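Local coordinates for protein 3-oxo-tetronate kinase (PDB 5DMH) that catalyses the ATP-dependent phosphorylation of 3-oxo-tetronate to 3-oxo-tetronate 4-phosphate, as a member of the four-carbon acid sugar kinase family, at residues G160-N170 / P181-R189; V207-I218 / D238-C246. One frame throughout, in Å; residues are numbered along the deposited sequence.

Interaction 1: residues G160-N170 / P181-R189; sequences GHLFVGDALLN and PMTDASLVR
The methyl group of A185 lies against L168, L169 and N170, with its CB 3.7 Å from L168 CD2 and a similar distance from N170 OD1. A185 also anchors the backbone: its carbonyl O accepts from L162 N at 2.9 Å, nearly straight (160°) and in the carbonyl plane, and receives a CA-H...O contact from H161. Two residues on, L187 N donates to G160 O, also at 2.9 Å. These two bonds flank H161 and S186 and form a single beta bridge, through which the connection leading into helix 187-193 is tied to the start of strand 161-164, the middle strand of a small antiparallel sheet. Over this bridge S186 CB sits on one face of the H161 imidazole in a CH-pi contact, offset toward the rim and 3.6 Å from NE2, while the other ring nitrogen, ND1, is hydrogen-bonded to R159 O. S186 occupies the N-cap position, and its backbone N closes an Asx turn on D184 OD1. R189 NH2 reaches the same oxygen from the opposite face of the carboxylate and R189 NE donates to D184 OD2 at 2.7 Å, so the guanidinium grips the acid side-on, which should fix the carboxylate's rotation; R193 adds a second salt bridge. L169 has CG anti to its backbone N (chi1 177°), which carries CD2 to within 3.8 Å of CB of selenomethionine M182, whose side chain comes to about 9 Å from the bound ADP. N170 CB packs on the T183 peptide, and a water joins N170 ND2 to T183 O. The hairpin, strands 161-164 and 167-168 around a type II' turn, is extended beyond 161-164 by strand 155-158, whose I157 touches both L162 and L187; L187 and V188 also rest on I230 of strand 228-231.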
ATOM      1  N   GLY A 160       1.540  -8.824 -20.337  1.00 13.36           N
ATOM      2  CA  GLY A 160       1.208  -7.508 -19.835  1.00 12.81           C
ATOM      3  C   GLY A 160      -0.161  -7.401 -19.198  1.00 16.77           C
ATOM      4  O   GLY A 160      -0.526  -6.322 -18.733  1.00 18.49           O
ATOM      5  N   HIS A 161      -0.901  -8.516 -19.181  1.00 13.69           N
ATOM      6  CA  HIS A 161      -2.260  -8.554 -18.674  1.00 15.59           C
ATOM      7  C   HIS A 161      -2.237  -9.033 -17.212  1.00 20.17           C
ATOM      8  O   HIS A 161      -1.619 -10.042 -16.871  1.00 13.75           O
ATOM      9  CB  HIS A 161      -3.136  -9.486 -19.547  1.00 16.91           C
ATOM     10  CG  HIS A 161      -3.494  -8.907 -20.886  1.00 15.98           C
ATOM     11  ND1 HIS A 161      -2.553  -8.638 -21.855  1.00 14.55           N
ATOM     12  CD2 HIS A 161      -4.688  -8.529 -21.408  1.00 14.60           C
ATOM     13  CE1 HIS A 161      -3.151  -8.143 -22.928  1.00 13.67           C
ATOM     14  NE2 HIS A 161      -4.438  -8.033 -22.671  1.00 16.08           N
ATOM     15  N   LEU A 162      -2.934  -8.306 -16.345  1.00 12.91           N
ATOM     16  CA  LEU A 162      -2.961  -8.629 -14.931  1.00 12.27           C
ATOM     17  C   LEU A 162      -4.120  -9.573 -14.553  1.00 13.81           C
ATOM     18  O   LEU A 162      -5.289  -9.322 -14.873  1.00 14.39           O
ATOM     19  CB  LEU A 162      -3.041  -7.327 -14.118  1.00 14.41           C
ATOM     20  CG  LEU A 162      -3.073  -7.418 -12.595  1.00 15.19           C
ATOM     21  CD1 LEU A 162      -1.900  -8.162 -12.009  1.00 15.76           C
ATOM     22  CD2 LEU A 162      -3.142  -6.031 -12.018  1.00 17.02           C
ATOM     23  N   PHE A 163      -3.759 -10.661 -13.878  1.00 12.09           N
ATOM     24  CA  PHE A 163      -4.683 -11.673 -13.360  1.00 13.54           C
ATOM     25  C   PHE A 163      -4.718 -11.659 -11.831  1.00 14.93           C
ATOM     26  O   PHE A 163      -3.694 -11.463 -11.155  1.00 15.49           O
ATOM     27  CB  PHE A 163      -4.295 -13.094 -13.838  1.00 12.65           C
ATOM     28  CG  PHE A 163      -4.502 -13.318 -15.324  1.00 12.20           C
ATOM     29  CD1 PHE A 163      -3.570 -12.861 -16.229  1.00 13.88           C
ATOM     30  CD2 PHE A 163      -5.609 -14.010 -15.801  1.00 16.23           C
ATOM     31  CE1 PHE A 163      -3.762 -13.049 -17.592  1.00 14.46           C
ATOM     32  CE2 PHE A 163      -5.798 -14.190 -17.157  1.00 19.31           C
ATOM     33  CZ  PHE A 163      -4.871 -13.722 -18.041  1.00 17.93           C
ATOM     34  N   VAL A 164      -5.939 -11.797 -11.324  1.00 18.45           N
ATOM     35  CA  VAL A 164      -6.216 -12.043  -9.922  1.00 14.45           C
ATOM     36  C   VAL A 164      -6.806 -13.447  -9.828  1.00 13.70           C
ATOM     37  O   VAL A 164      -7.942 -13.712 -10.268  1.00 17.02           O
ATOM     38  CB  VAL A 164      -7.235 -10.988  -9.380  1.00 16.48           C
ATOM     39  CG1 VAL A 164      -7.584 -11.264  -7.941  1.00 14.95           C
ATOM     40  CG2 VAL A 164      -6.671  -9.593  -9.540  1.00 18.07           C
ATOM     41  N   GLY A 165      -6.044 -14.363  -9.247  1.00 15.02           N
ATOM     42  CA  GLY A 165      -6.326 -15.782  -9.398  1.00 15.90           C
ATOM     43  C   GLY A 165      -6.411 -16.107 -10.874  1.00 19.16           C
ATOM     44  O   GLY A 165      -5.546 -15.687 -11.609  1.00 15.92           O
ATOM     45  N   ASP A 166      -7.451 -16.820 -11.315  1.00 15.85           N
ATOM     46  CA  ASP A 166      -7.655 -17.076 -12.733  1.00 15.33           C
ATOM     47  C   ASP A 166      -8.539 -16.045 -13.443  1.00 15.37           C
ATOM     48  O   ASP A 166      -8.938 -16.255 -14.589  1.00 21.37           O
ATOM     49  CB  ASP A 166      -8.268 -18.461 -12.980  1.00 20.98           C
ATOM     50  CG  ASP A 166      -7.358 -19.599 -12.606  1.00 24.53           C
ATOM     51  OD1 ASP A 166      -6.127 -19.472 -12.677  1.00 17.02           O
ATOM     52  OD2 ASP A 166      -7.887 -20.663 -12.240  1.00 24.93           O
ATOM     53  N   ALA A 167      -8.837 -14.930 -12.798  1.00 17.35           N
ATOM     54  CA  ALA A 167      -9.641 -13.891 -13.442  1.00 19.69           C
ATOM     55  C   ALA A 167      -8.764 -12.731 -13.871  1.00 13.59           C
ATOM     56  O   ALA A 167      -7.834 -12.353 -13.173  1.00 15.36           O
ATOM     57  CB  ALA A 167     -10.726 -13.387 -12.506  1.00 18.72           C
ATOM     58  N   LEU A 168      -9.090 -12.170 -15.024  1.00 14.11           N
ATOM     59  CA  LEU A 168      -8.532 -10.891 -15.453  1.00 14.57           C
ATOM     60  C   LEU A 168      -8.944  -9.819 -14.437  1.00 13.17           C
ATOM     61  O   LEU A 168     -10.017  -9.913 -13.785  1.00 17.67           O
ATOM     62  CB  LEU A 168      -9.077 -10.515 -16.826  1.00 13.88           C
ATOM     63  CG  LEU A 168      -8.556 -11.307 -18.032  1.00 18.14           C
ATOM     64  CD1 LEU A 168      -9.490 -11.144 -19.243  1.00 21.12           C
ATOM     65  CD2 LEU A 168      -7.162 -10.880 -18.340  1.00 19.03           C
ATOM     66  N   LEU A 169      -8.110  -8.805 -14.328  1.00 14.40           N
ATOM     67  CA  LEU A 169      -8.310  -7.704 -13.391  1.00 12.89           C
ATOM     68  C   LEU A 169      -9.715  -7.147 -13.448  1.00 16.75           C
ATOM     69  O   LEU A 169     -10.326  -6.856 -12.405  1.00 14.30           O
ATOM     70  CB  LEU A 169      -7.321  -6.580 -13.702  1.00 14.68           C
ATOM     71  CG  LEU A 169      -7.371  -5.281 -12.893  1.00 14.66           C
ATOM     72  CD1 LEU A 169      -7.008  -5.591 -11.443  1.00 14.88           C
ATOM     73  CD2 LEU A 169      -6.402  -4.242 -13.466  1.00 17.05           C
ATOM     74  N   ASN A 170     -10.224  -6.992 -14.666  1.00 15.05           N
ATOM     75  CA  ASN A 170     -11.495  -6.323 -14.888  1.00 14.84           C
ATOM     76  C   ASN A 170     -12.713  -7.241 -14.730  1.00 17.81           C
ATOM     77  O   ASN A 170     -13.847  -6.817 -14.907  1.00 20.59           O
ATOM     78  CB  ASN A 170     -11.492  -5.663 -16.264  1.00 18.46           C
ATOM     79  CG  ASN A 170     -11.379  -6.681 -17.387  1.00 22.78           C
ATOM     80  OD1 ASN A 170     -10.567  -7.596 -17.316  1.00 25.23           O
ATOM     81  ND2 ASN A 170     -12.224  -6.560 -18.389  1.00 32.59           N
ATOM     82  N   PRO A 181     -12.079   2.337 -10.512  1.00 18.34           N
ATOM     83  CA  PRO A 181     -12.558   1.110 -11.139  1.00 17.07           C
ATOM     84  C   PRO A 181     -11.603   0.739 -12.284  1.00 17.92           C
ATOM     85  O   PRO A 181     -11.307   1.582 -13.126  1.00 19.48           O
ATOM     86  CB  PRO A 181     -13.948   1.491 -11.646  1.00 19.93           C
ATOM     87  CG  PRO A 181     -13.922   2.985 -11.803  1.00 16.81           C
ATOM     88  CD  PRO A 181     -12.982   3.476 -10.748  1.00 16.69           C
HETATM   89  N   MSE A 182     -11.167  -0.517 -12.298  1.00 16.48           N
HETATM   90  CA  MSE A 182     -10.222  -1.010 -13.299  1.00 14.33           C
HETATM   91  C   MSE A 182     -10.977  -1.855 -14.296  1.00 15.62           C
HETATM   92  O   MSE A 182     -11.358  -2.989 -14.004  1.00 17.78           O
HETATM   93  CB  MSE A 182      -9.121  -1.805 -12.602  1.00 17.36           C
HETATM   94  CG  MSE A 182      -8.529  -1.078 -11.427  1.00 18.82           C
HETATM   95 SE   MSE A 182      -7.709   0.653 -11.942  1.00 28.94          SE
HETATM   96  CE  MSE A 182      -6.277  -0.101 -12.989  1.00 17.48           C
ATOM     97  N   THR A 183     -11.219  -1.291 -15.473  1.00 16.15           N
ATOM     98  CA  THR A 183     -12.023  -1.963 -16.476  1.00 16.09           C
ATOM     99  C   THR A 183     -11.194  -2.583 -17.620  1.00 17.01           C
ATOM    100  O   THR A 183     -11.761  -3.125 -18.559  1.00 19.29           O
ATOM    101  CB  THR A 183     -13.075  -1.027 -17.071  1.00 20.77           C
ATOM    102  OG1 THR A 183     -12.427   0.073 -17.710  1.00 22.29           O
ATOM    103  CG2 THR A 183     -13.967  -0.503 -15.982  1.00 28.59           C
ATOM    104  N   ASP A 184      -9.873  -2.510 -17.508  1.00 16.56           N
ATOM    105  CA  ASP A 184      -8.940  -2.959 -18.565  1.00 20.38           C
ATOM    106  C   ASP A 184      -7.776  -3.714 -17.923  1.00 20.09           C
ATOM    107  O   ASP A 184      -7.064  -3.160 -17.111  1.00 17.09           O
ATOM    108  CB  ASP A 184      -8.395  -1.738 -19.332  1.00 18.80           C
ATOM    109  CG  ASP A 184      -7.593  -2.122 -20.581  1.00 21.73           C
ATOM    110  OD1 ASP A 184      -7.302  -3.328 -20.779  1.00 20.81           O
ATOM    111  OD2 ASP A 184      -7.271  -1.206 -21.373  1.00 21.12           O
ATOM    112  N   ALA A 185      -7.576  -4.979 -18.294  1.00 15.41           N
ATOM    113  CA  ALA A 185      -6.530  -5.796 -17.687  1.00 18.37           C
ATOM    114  C   ALA A 185      -5.209  -5.660 -18.399  1.00 15.95           C
ATOM    115  O   ALA A 185      -4.198  -6.169 -17.926  1.00 15.10           O
ATOM    116  CB  ALA A 185      -6.942  -7.272 -17.644  1.00 18.98           C
ATOM    117  N   SER A 186      -5.216  -4.983 -19.536  1.00 15.14           N
ATOM    118  CA  SER A 186      -3.977  -4.761 -20.295  1.00 15.38           C
ATOM    119  C   SER A 186      -3.149  -3.594 -19.709  1.00 13.82           C
ATOM    120  O   SER A 186      -3.419  -2.413 -19.955  1.00 16.78           O
ATOM    121  CB  SER A 186      -4.291  -4.530 -21.766  1.00 21.47           C
ATOM    122  OG  SER A 186      -3.088  -4.282 -22.477  1.00 21.74           O
ATOM    123  N   LEU A 187      -2.173  -3.932 -18.888  1.00 12.82           N
ATOM    124  CA  LEU A 187      -1.419  -2.933 -18.160  1.00 13.85           C
ATOM    125  C   LEU A 187      -0.580  -2.052 -19.087  1.00 15.21           C
ATOM    126  O   LEU A 187      -0.287  -0.916 -18.753  1.00 15.25           O
ATOM    127  CB  LEU A 187      -0.503  -3.597 -17.140  1.00 12.14           C
ATOM    128  CG  LEU A 187      -1.146  -4.422 -16.028  1.00 15.21           C
ATOM    129  CD1 LEU A 187      -0.097  -4.870 -14.995  1.00 16.27           C
ATOM    130  CD2 LEU A 187      -2.256  -3.632 -15.355  1.00 19.34           C
ATOM    131  N   VAL A 188      -0.187  -2.574 -20.250  1.00 16.39           N
ATOM    132  CA  VAL A 188       0.582  -1.755 -21.195  1.00 14.59           C
ATOM    133  C   VAL A 188      -0.289  -0.612 -21.689  1.00 15.00           C
ATOM    134  O   VAL A 188       0.111   0.562 -21.647  1.00 15.03           O
ATOM    135  CB  VAL A 188       1.148  -2.583 -22.374  1.00 17.96           C
ATOM    136  CG1 VAL A 188       1.736  -1.666 -23.430  1.00 18.10           C
ATOM    137  CG2 VAL A 188       2.172  -3.554 -21.872  1.00 18.63           C
ATOM    138  N   ARG A 189      -1.524  -0.946 -22.057  1.00 15.99           N
ATOM    139  CA  ARG A 189      -2.494   0.048 -22.534  1.00 17.21           C
ATOM    140  C   ARG A 189      -2.898   1.013 -21.397  1.00 16.96           C
ATOM    141  O   ARG A 189      -2.919   2.223 -21.585  1.00 18.50           O
ATOM    142  CB  ARG A 189      -3.705  -0.688 -23.107  1.00 18.01           C
ATOM    143  CG  ARG A 189      -4.797   0.151 -23.731  1.00 25.73           C
ATOM    144  CD  ARG A 189      -5.697  -0.739 -24.601  1.00 25.40           C
ATOM    145  NE  ARG A 189      -6.313  -1.818 -23.828  1.00 22.19           N
ATOM    146  CZ  ARG A 189      -6.798  -2.955 -24.339  1.00 26.41           C
ATOM    147  NH1 ARG A 189      -6.748  -3.197 -25.643  1.00 29.23           N
ATOM    148  NH2 ARG A 189      -7.346  -3.860 -23.543  1.00 24.29           N
TER
HETATM  149  O   HOH W   1     -14.324  -4.170 -18.718  1.00 42.50           O

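Interaction 2: residues V207-I218 / D238-C246; sequences VARGAHATAERI and DLFTLGEAC
V207, A211 and A245 carry the largest buried areas where helix 211-218, with V207 of the turn before it, packs on helix 238-245 at a crossing angle of -58° in the sugar-binding N-terminal domain. Small residues allow the axes to come within 8.3 Å. A245 turns its methyl group into the first helix, where CB meets T214 CG2 at 3.6 Å and lies close to the carbonyl O of A211. A211 CB rests against the carboxylate end of E244, 3.5 Å from CD; the extended E244 chain runs past this methyl group, and its OE1 is paired with R268. V207 places CG1 over the D238 side chain, 3.6 Å from CG, while CG2 faces L242 CD2, the two side chains crossing at about a right angle.

T241 fills the angle between V207 and the start of helix 211-218. With CG2 anti to its backbone N (chi1 -66° for OG1), the methyl group points at the G210 carbonyl carbon, 3.4 Å away, and also meets T214 OG1. That hydroxyl donates to G210 O from above the carbonyl plane, and T214 N shares the acceptor, so the N-cap carbonyl is held twice. I218 CD1 touches C246 SG, and both L242 and I218 lean on L202 of strand 199-202. No direct hydrogen bond joins the two segments; D238 OD2 accepts from V234 N, and a single water donates to V207 O and D238 OD1 and lies 2.7 Å from T241 OG1, which is also hydrogen-bonded to A237 O.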
ATOM      1  N   VAL A 207      11.753 -13.303 -19.201  1.00 16.81           N
ATOM      2  CA  VAL A 207      11.894 -13.469 -17.763  1.00 14.61           C
ATOM      3  C   VAL A 207      12.132 -14.933 -17.406  1.00 20.65           C
ATOM      4  O   VAL A 207      12.946 -15.252 -16.531  1.00 18.44           O
ATOM      5  CB  VAL A 207      10.673 -12.927 -17.031  1.00 14.69           C
ATOM      6  CG1 VAL A 207      10.874 -13.058 -15.531  1.00 16.38           C
ATOM      7  CG2 VAL A 207      10.436 -11.474 -17.415  1.00 19.04           C
ATOM      8  N   ALA A 208      11.463 -15.827 -18.134  1.00 17.64           N
ATOM      9  CA  ALA A 208      11.573 -17.254 -17.868  1.00 27.02           C
ATOM     10  C   ALA A 208      13.003 -17.768 -18.064  1.00 24.70           C
ATOM     11  O   ALA A 208      13.365 -18.787 -17.490  1.00 28.87           O
ATOM     12  CB  ALA A 208      10.614 -18.025 -18.750  1.00 20.03           C
ATOM     13  N   ARG A 209      13.795 -17.068 -18.867  1.00 21.50           N
ATOM     14  CA  ARG A 209      15.156 -17.480 -19.187  1.00 24.25           C
ATOM     15  C   ARG A 209      16.209 -17.102 -18.127  1.00 24.16           C
ATOM     16  O   ARG A 209      17.351 -17.476 -18.253  1.00 25.83           O
ATOM     17  CB  ARG A 209      15.556 -16.930 -20.543  1.00 22.78           C
ATOM     18  CG  ARG A 209      14.864 -17.621 -21.753  1.00 31.21           C
ATOM     19  CD  ARG A 209      15.557 -17.287 -23.069  1.00 36.48           C
ATOM     20  NE  ARG A 209      15.676 -15.860 -23.362  1.00 54.36           N
ATOM     21  CZ  ARG A 209      14.786 -15.146 -24.053  1.00 59.81           C
ATOM     22  NH1 ARG A 209      13.681 -15.715 -24.530  1.00 58.82           N
ATOM     23  NH2 ARG A 209      14.993 -13.848 -24.256  1.00 42.14           N
ATOM     24  N   GLY A 210      15.816 -16.383 -17.077  1.00 24.82           N
ATOM     25  CA  GLY A 210      16.726 -16.060 -15.993  1.00 21.76           C
ATOM     26  C   GLY A 210      17.241 -14.627 -16.032  1.00 28.99           C
ATOM     27  O   GLY A 210      16.948 -13.865 -16.961  1.00 18.48           O
ATOM     28  N   ALA A 211      18.037 -14.269 -15.032  1.00 24.58           N
ATOM     29  CA  ALA A 211      18.433 -12.875 -14.817  1.00 20.35           C
ATOM     30  C   ALA A 211      19.258 -12.293 -15.972  1.00 24.30           C
ATOM     31  O   ALA A 211      19.027 -11.176 -16.388  1.00 20.29           O
ATOM     32  CB  ALA A 211      19.218 -12.760 -13.507  1.00 24.55           C
ATOM     33  N   HIS A 212      20.228 -13.055 -16.471  1.00 22.77           N
ATOM     34  CA  HIS A 212      21.108 -12.549 -17.511  1.00 24.95           C
ATOM     35  C   HIS A 212      20.280 -12.241 -18.758  1.00 22.10           C
ATOM     36  O   HIS A 212      20.427 -11.165 -19.358  1.00 23.29           O
ATOM     37  CB  HIS A 212      22.220 -13.552 -17.811  1.00 28.39           C
ATOM     38  CG  HIS A 212      23.189 -13.083 -18.849  1.00 45.71           C
ATOM     39  ND1 HIS A 212      24.125 -12.101 -18.606  1.00 52.77           N
ATOM     40  CD2 HIS A 212      23.362 -13.463 -20.137  1.00 53.99           C
ATOM     41  CE1 HIS A 212      24.832 -11.891 -19.704  1.00 50.93           C
ATOM     42  NE2 HIS A 212      24.392 -12.705 -20.644  1.00 51.48           N
ATOM     43  N   ALA A 213      19.395 -13.170 -19.140  1.00 24.69           N
ATOM     44  CA  ALA A 213      18.554 -12.967 -20.322  1.00 22.62           C
ATOM     45  C   ALA A 213      17.604 -11.793 -20.128  1.00 22.28           C
ATOM     46  O   ALA A 213      17.307 -11.043 -21.061  1.00 20.52           O
ATOM     47  CB  ALA A 213      17.761 -14.213 -20.639  1.00 23.21           C
ATOM     48  N   THR A 214      17.120 -11.632 -18.908  1.00 20.61           N
ATOM     49  CA  THR A 214      16.192 -10.553 -18.628  1.00 16.07           C
ATOM     50  C   THR A 214      16.886  -9.202 -18.743  1.00 20.21           C
ATOM     51  O   THR A 214      16.326  -8.252 -19.282  1.00 16.32           O
ATOM     52  CB  THR A 214      15.560 -10.735 -17.254  1.00 15.58           C
ATOM     53  OG1 THR A 214      14.849 -11.978 -17.237  1.00 20.40           O
ATOM     54  CG2 THR A 214      14.572  -9.610 -16.929  1.00 16.00           C
ATOM     55  N   ALA A 215      18.111  -9.127 -18.236  1.00 22.74           N
ATOM     56  CA  ALA A 215      18.891  -7.895 -18.265  1.00 18.84           C
ATOM     57  C   ALA A 215      19.218  -7.536 -19.723  1.00 18.41           C
ATOM     58  O   ALA A 215      19.216  -6.361 -20.106  1.00 18.55           O
ATOM     59  CB  ALA A 215      20.180  -8.066 -17.437  1.00 22.07           C
ATOM     60  N   GLU A 216      19.472  -8.560 -20.534  1.00 18.57           N
ATOM     61  CA  GLU A 216      19.730  -8.353 -21.950  1.00 22.01           C
ATOM     62  C   GLU A 216      18.487  -7.787 -22.645  1.00 20.71           C
ATOM     63  O   GLU A 216      18.605  -6.895 -23.481  1.00 21.21           O
ATOM     64  CB  GLU A 216      20.166  -9.646 -22.644  1.00 21.89           C
ATOM     65  CG  GLU A 216      21.586 -10.086 -22.289  1.00 28.68           C
ATOM     66  CD  GLU A 216      21.942 -11.426 -22.909  1.00 42.36           C
ATOM     67  OE1 GLU A 216      21.090 -12.355 -22.906  1.00 51.02           O
ATOM     68  OE2 GLU A 216      23.078 -11.546 -23.394  1.00 40.55           O
ATOM     69  N   ARG A 217      17.309  -8.301 -22.283  1.00 20.35           N
ATOM     70  CA  ARG A 217      16.063  -7.850 -22.898  1.00 18.31           C
ATOM     71  C   ARG A 217      15.760  -6.412 -22.491  1.00 17.66           C
ATOM     72  O   ARG A 217      15.279  -5.602 -23.299  1.00 18.94           O
ATOM     73  CB  ARG A 217      14.902  -8.782 -22.536  1.00 16.75           C
ATOM     74  CG  ARG A 217      13.607  -8.379 -23.178  1.00 18.73           C
ATOM     75  CD  ARG A 217      13.706  -8.383 -24.688  1.00 21.49           C
ATOM     76  NE  ARG A 217      12.461  -7.940 -25.295  1.00 23.00           N
ATOM     77  CZ  ARG A 217      12.382  -7.376 -26.498  1.00 19.12           C
ATOM     78  NH1 ARG A 217      13.473  -7.221 -27.236  1.00 24.27           N
ATOM     79  NH2 ARG A 217      11.206  -6.982 -26.968  1.00 24.54           N
ATOM     80  N   ILE A 218      16.094  -6.067 -21.249  1.00 16.62           N
ATOM     81  CA  ILE A 218      15.969  -4.688 -20.789  1.00 20.68           C
ATOM     82  C   ILE A 218      16.863  -3.761 -21.596  1.00 17.80           C
ATOM     83  O   ILE A 218      16.450  -2.653 -21.980  1.00 18.43           O
ATOM     84  CB  ILE A 218      16.261  -4.569 -19.255  1.00 15.68           C
ATOM     85  CG1 ILE A 218      15.065  -5.105 -18.481  1.00 14.98           C
ATOM     86  CG2 ILE A 218      16.597  -3.131 -18.845  1.00 20.36           C
ATOM     87  CD1 ILE A 218      15.346  -5.341 -17.044  1.00 19.83           C
ATOM     88  N   ASP A 238       9.938 -15.646 -10.964  1.00 19.74           N
ATOM     89  CA  ASP A 238      10.064 -14.560 -11.917  1.00 16.38           C
ATOM     90  C   ASP A 238      10.371 -13.259 -11.189  1.00 17.70           C
ATOM     91  O   ASP A 238      11.165 -12.470 -11.665  1.00 17.21           O
ATOM     92  CB  ASP A 238       8.796 -14.390 -12.777  1.00 13.52           C
ATOM     93  CG  ASP A 238       8.680 -15.409 -13.873  1.00 18.30           C
ATOM     94  OD1 ASP A 238       9.636 -16.212 -14.113  1.00 21.39           O
ATOM     95  OD2 ASP A 238       7.621 -15.401 -14.534  1.00 18.04           O
ATOM     96  N   LEU A 239       9.779 -13.049 -10.011  1.00 17.74           N
ATOM     97  CA  LEU A 239      10.026 -11.822  -9.260  1.00 16.78           C
ATOM     98  C   LEU A 239      11.494 -11.721  -8.814  1.00 18.90           C
ATOM     99  O   LEU A 239      12.110 -10.637  -8.869  1.00 17.84           O
ATOM    100  CB  LEU A 239       9.057 -11.721  -8.079  1.00 15.24           C
ATOM    101  CG  LEU A 239       7.602 -11.373  -8.445  1.00 14.18           C
ATOM    102  CD1 LEU A 239       6.730 -11.490  -7.226  1.00 18.48           C
ATOM    103  CD2 LEU A 239       7.492  -9.986  -9.059  1.00 18.45           C
ATOM    104  N   PHE A 240      12.079 -12.844  -8.392  1.00 19.71           N
ATOM    105  CA  PHE A 240      13.470 -12.835  -7.994  1.00 21.72           C
ATOM    106  C   PHE A 240      14.358 -12.597  -9.218  1.00 17.23           C
ATOM    107  O   PHE A 240      15.363 -11.884  -9.127  1.00 18.32           O
ATOM    108  CB  PHE A 240      13.882 -14.123  -7.282  1.00 24.56           C
ATOM    109  CG  PHE A 240      13.437 -14.182  -5.839  1.00 23.04           C
ATOM    110  CD1 PHE A 240      14.186 -13.571  -4.847  1.00 27.09           C
ATOM    111  CD2 PHE A 240      12.286 -14.857  -5.485  1.00 25.83           C
ATOM    112  CE1 PHE A 240      13.791 -13.631  -3.516  1.00 28.11           C
ATOM    113  CE2 PHE A 240      11.886 -14.920  -4.156  1.00 30.45           C
ATOM    114  CZ  PHE A 240      12.644 -14.305  -3.181  1.00 31.31           C
ATOM    115  N   THR A 241      13.980 -13.185 -10.344  1.00 18.73           N
ATOM    116  CA  THR A 241      14.713 -12.956 -11.601  1.00 18.00           C
ATOM    117  C   THR A 241      14.719 -11.463 -11.991  1.00 20.64           C
ATOM    118  O   THR A 241      15.750 -10.910 -12.374  1.00 19.25           O
ATOM    119  CB  THR A 241      14.101 -13.788 -12.741  1.00 18.85           C
ATOM    120  OG1 THR A 241      14.299 -15.172 -12.453  1.00 18.33           O
ATOM    121  CG2 THR A 241      14.731 -13.429 -14.101  1.00 20.04           C
ATOM    122  N   LEU A 242      13.559 -10.829 -11.899  1.00 19.52           N
ATOM    123  CA  LEU A 242      13.431  -9.418 -12.235  1.00 17.43           C
ATOM    124  C   LEU A 242      14.278  -8.549 -11.287  1.00 18.60           C
ATOM    125  O   LEU A 242      15.004  -7.660 -11.727  1.00 19.92           O
ATOM    126  CB  LEU A 242      11.949  -9.011 -12.209  1.00 17.15           C
ATOM    127  CG  LEU A 242      11.079  -9.489 -13.390  1.00 19.55           C
ATOM    128  CD1 LEU A 242       9.597  -9.396 -13.038  1.00 17.66           C
ATOM    129  CD2 LEU A 242      11.387  -8.680 -14.633  1.00 18.65           C
ATOM    130  N   GLY A 243      14.186  -8.817  -9.987  1.00 19.48           N
ATOM    131  CA  GLY A 243      14.984  -8.106  -9.000  1.00 19.41           C
ATOM    132  C   GLY A 243      16.482  -8.151  -9.298  1.00 18.14           C
ATOM    133  O   GLY A 243      17.175  -7.131  -9.312  1.00 19.98           O
ATOM    134  N   GLU A 244      16.987  -9.350  -9.560  1.00 20.37           N
ATOM    135  CA  GLU A 244      18.384  -9.510  -9.926  1.00 23.54           C
ATOM    136  C   GLU A 244      18.702  -8.790 -11.244  1.00 19.39           C
ATOM    137  O   GLU A 244      19.711  -8.117 -11.330  1.00 20.55           O
ATOM    138  CB  GLU A 244      18.760 -10.991 -10.004  1.00 25.42           C
ATOM    139  CG  GLU A 244      20.239 -11.200 -10.268  1.00 26.87           C
ATOM    140  CD  GLU A 244      20.655 -12.658 -10.367  1.00 32.84           C
ATOM    141  OE1 GLU A 244      19.876 -13.566 -10.010  1.00 30.44           O
ATOM    142  OE2 GLU A 244      21.782 -12.886 -10.826  1.00 33.51           O
ATOM    143  N   ALA A 245      17.853  -8.925 -12.263  1.00 19.67           N
ATOM    144  CA  ALA A 245      18.101  -8.263 -13.550  1.00 22.24           C
ATOM    145  C   ALA A 245      18.138  -6.742 -13.431  1.00 26.18           C
ATOM    146  O   ALA A 245      18.842  -6.059 -14.196  1.00 18.40           O
ATOM    147  CB  ALA A 245      17.080  -8.669 -14.554  1.00 19.56           C
ATOM    148  N   CYS A 246      17.395  -6.220 -12.460  1.00 18.04           N
ATOM    149  CA  CYS A 246      17.306  -4.782 -12.231  1.00 20.70           C
ATOM    150  C   CYS A 246      18.255  -4.250 -11.150  1.00 19.77           C
ATOM    151  O   CYS A 246      18.075  -3.139 -10.686  1.00 18.41           O
ATOM    152  CB  CYS A 246      15.863  -4.397 -11.872  1.00 20.98           C
ATOM    153  SG  CYS A 246      14.663  -4.665 -13.202  1.00 21.15           S
TER
HETATM  154  O   HOH W   2      12.372 -16.411 -13.926  1.00 23.70           O

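In the fold
Both contacts belong to the sugar-binding N-terminal domain, their centres 22 Å apart and their nearest atoms about 10 Å apart, and they share no residue. Interaction 1 lies nearer the centre of the chain and toward the nucleotide; interaction 2 is farther out, away from the annotated sites. Each mixes buried and more exposed residues. The first joins a hairpin to a helix-leading loop through backbone hydrogen bonds, whereas the second is helix on helix, closed by methyl groups and a bridging water. The fold connects them indirectly: L187 and V188 touch strand 228-231, which precedes helix 236-245, while interaction 2 leans on the neighbouring strand 199-202.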